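Local coordinates for protein-tyrosine-phosphatase (Shewanella sp., PDB 2Z72), which probably hydrolyses phosphate monoesters such as phosphotyrosine at a two-zinc centre, as a cold-active phosphatase of the calcineurin-like phosphoesterase family, at residues E37-V41 with E52-S56. Numbering follows the deposited sequence.
Sequences EKLQV and ETKLS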
ATOM      1  N   GLU A  37      26.569  -7.310  -0.864  1.00 21.23           N
ATOM      2  CA  GLU A  37      27.200  -8.585  -0.573  1.00 23.66           C
ATOM      3  C   GLU A  37      26.189  -9.449   0.213  1.00 24.64           C
ATOM      4  O   GLU A  37      25.601  -8.987   1.252  1.00 21.91           O
ATOM      5  CB  GLU A  37      28.499  -8.465   0.219  1.00 29.66           C
ATOM      6  CG  GLU A  37      29.384  -7.246   0.064  1.00 37.06           C
ATOM      7  CD  GLU A  37      30.394  -7.501  -1.027  1.00 42.83           C
ATOM      8  OE1 GLU A  37      31.217  -6.637  -1.353  1.00 49.89           O
ATOM      9  OE2 GLU A  37      30.221  -8.651  -1.533  1.00 52.54           O
ATOM     10  N   LYS A  38      25.957 -10.664  -0.291  1.00 27.95           N
ATOM     11  CA  LYS A  38      25.202 -11.688   0.428  1.00 26.84           C
ATOM     12  C   LYS A  38      23.819 -11.184   0.755  1.00 22.82           C
ATOM     13  O   LYS A  38      23.243 -11.488   1.826  1.00 23.77           O
ATOM     14  CB  LYS A  38      25.946 -12.084   1.692  1.00 34.86           C
ATOM     15  CG  LYS A  38      27.373 -12.578   1.498  1.00 48.59           C
ATOM     16  CD  LYS A  38      28.066 -13.057   2.761  1.00 58.92           C
ATOM     17  CE  LYS A  38      29.112 -14.138   2.560  1.00 67.90           C
ATOM     18  NZ  LYS A  38      29.649 -14.786   3.803  1.00 76.30           N
ATOM     19  N   LEU A  39      23.264 -10.409  -0.168  1.00 22.45           N
ATOM     20  CA  LEU A  39      21.881  -9.863  -0.086  1.00 18.44           C
ATOM     21  C   LEU A  39      21.655  -8.882   1.046  1.00 16.05           C
ATOM     22  O   LEU A  39      20.511  -8.449   1.267  1.00 17.25           O
ATOM     23  CB  LEU A  39      20.837 -10.934  -0.032  1.00 22.54           C
ATOM     24  CG  LEU A  39      20.898 -11.940  -1.212  1.00 30.33           C
ATOM     25  CD1 LEU A  39      19.729 -12.879  -0.980  1.00 33.89           C
ATOM     26  CD2 LEU A  39      20.841 -11.306  -2.585  1.00 32.98           C
ATOM     27  N   GLN A  40      22.687  -8.399   1.728  1.00 16.78           N
ATOM     28  CA  GLN A  40      22.518  -7.524   2.883  1.00 17.82           C
ATOM     29  C   GLN A  40      22.754  -6.113   2.414  1.00 15.30           C
ATOM     30  O   GLN A  40      23.842  -5.663   2.001  1.00 18.88           O
ATOM     31  CB  GLN A  40      23.584  -7.832   3.921  0.57 18.57           C
ATOM     32  CG  GLN A  40      23.454  -9.117   4.667  0.57 20.34           C
ATOM     33  CD  GLN A  40      22.297  -9.314   5.613  0.57 19.00           C
ATOM     34  OE1 GLN A  40      21.555  -8.385   5.951  0.57 20.52           O
ATOM     35  NE2 GLN A  40      22.102 -10.534   6.086  0.57 21.23           N
ATOM     36  N   VAL A  41      21.713  -5.333   2.486  1.00 15.60           N
ATOM     37  CA  VAL A  41      21.819  -3.932   2.111  1.00 14.67           C
ATOM     38  C   VAL A  41      22.209  -3.136   3.354  1.00 15.97           C
ATOM     39  O   VAL A  41      21.330  -2.817   4.143  1.00 17.85           O
ATOM     40  CB  VAL A  41      20.502  -3.431   1.522  1.00 14.18           C
ATOM     41  CG1 VAL A  41      20.640  -2.025   1.071  1.00 14.84           C
ATOM     42  CG2 VAL A  41      20.007  -4.350   0.391  1.00 14.15           C
ATOM     43  N   GLU A  52      18.339  -0.570   6.556  1.00 14.07           N
ATOM     44  CA  GLU A  52      19.095  -1.697   6.136  1.00 13.07           C
ATOM     45  C   GLU A  52      18.114  -2.861   6.076  1.00 15.07           C
ATOM     46  O   GLU A  52      17.204  -2.976   6.924  1.00 17.89           O
ATOM     47  CB  GLU A  52      20.262  -1.997   7.066  1.00 14.10           C
ATOM     48  CG  GLU A  52      21.141  -0.760   7.248  1.00 16.07           C
ATOM     49  CD  GLU A  52      22.291  -1.089   8.199  1.00 17.24           C
ATOM     50  OE1 GLU A  52      23.448  -0.926   7.714  1.00 19.63           O
ATOM     51  OE2 GLU A  52      22.062  -1.477   9.359  1.00 21.59           O
ATOM     52  N   THR A  53      18.216  -3.619   5.033  1.00 16.09           N
ATOM     53  CA  THR A  53      17.290  -4.683   4.689  1.00 15.24           C
ATOM     54  C   THR A  53      18.048  -5.849   4.071  1.00 16.66           C
ATOM     55  O   THR A  53      19.034  -5.635   3.328  1.00 17.50           O
ATOM     56  CB  THR A  53      16.247  -4.275   3.644  1.00 20.21           C
ATOM     57  OG1 THR A  53      15.721  -3.009   4.069  1.00 18.70           O
ATOM     58  CG2 THR A  53      15.012  -5.171   3.581  1.00 25.84           C
ATOM     59  N   LYS A  54      17.572  -7.022   4.411  1.00 14.97           N
ATOM     60  CA  LYS A  54      18.032  -8.185   3.686  1.00 15.07           C
ATOM     61  C   LYS A  54      17.101  -8.348   2.492  1.00 13.75           C
ATOM     62  O   LYS A  54      15.885  -8.386   2.660  1.00 16.26           O
ATOM     63  CB  LYS A  54      18.057  -9.468   4.519  0.58 21.86           C
ATOM     64  CG  LYS A  54      18.367 -10.705   3.703  0.58 29.38           C
ATOM     65  CD  LYS A  54      19.547 -11.485   4.237  0.58 33.37           C
ATOM     66  CE  LYS A  54      19.671 -12.845   3.571  0.58 40.18           C
ATOM     67  NZ  LYS A  54      19.448 -14.027   4.440  0.58 47.20           N
ATOM     68  N   LEU A  55      17.704  -8.434   1.314  1.00 12.86           N
ATOM     69  CA  LEU A  55      16.897  -8.704   0.135  1.00 11.91           C
ATOM     70  C   LEU A  55      16.279 -10.106   0.185  1.00 12.53           C
ATOM     71  O   LEU A  55      16.886 -11.043   0.665  1.00 14.80           O
ATOM     72  CB  LEU A  55      17.734  -8.543  -1.145  1.00 13.43           C
ATOM     73  CG  LEU A  55      18.307  -7.148  -1.340  1.00 14.16           C
ATOM     74  CD1 LEU A  55      18.990  -7.107  -2.709  1.00 21.15           C
ATOM     75  CD2 LEU A  55      17.272  -6.039  -1.248  1.00 17.13           C
ATOM     76  N   SER A  56      15.046 -10.155  -0.277  0.53 10.79           N
ATOM     77  CA  SER A  56      14.218 -11.352  -0.181  0.53 11.24           C
ATOM     78  C   SER A  56      14.281 -12.158  -1.449  0.53 10.20           C
ATOM     79  O   SER A  56      14.176 -11.575  -2.518  0.53 11.95           O
ATOM     80  CB  SER A  56      12.788 -10.815  -0.016  0.53 12.28           C
ATOM     81  OG  SER A  56      11.930 -11.768   0.540  0.53 19.05           O
TER
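V41 and T53 form an antiparallel hydrogen-bonded pair: V41 N reaches T53 O at 2.8 Å, while the return bond from T53 N to V41 O is weak at 3.3 Å. Next to it, Q40 and K54 make the non-hydrogen-bonded pair, their CA atoms 4.6 Å apart. Beyond the two paired residues of each strand, L55 N still donates to L39 O at 2.8 Å, lying in the carbonyl plane with a nearly straight N-H...O angle of 168°. L39 lies in the type I' turn from E37 to Q40, closed by the hydrogen bond from Q40 N to E37 O, and its carbonyl faces L55 N, just past strand 53-54. On the face carrying Q40 and K54, the glutamine chain bends at chi2 (-67°), bringing its amide over the lysine's aliphatic part; NE2 of Q40 lies 3.3 Å from CD of K54, but this approach belongs to one of two conformers of each side chain and is doubtful as a fixed contact. On the face carrying V41 and T53, the side-chain contact across the segments is apolar. With CG1 anti to the backbone N (chi1 -177°), V41 sends its other methyl, CG2, to CD2 of L55 at 3.6 Å, the side chains crossing at about a right angle. L39 contributes its CB, 4.1 Å from CB of L55. Y130 of helix 122-138 touches both L55 and T53, and W127 also touches T53. At the other end, the E52 carboxylate turns to R43 N. Two short antiparallel strands joined by an eleven-residue connection thus make a long-looped beta hairpin, its T53 and L55 side chains packed against helix 122-138.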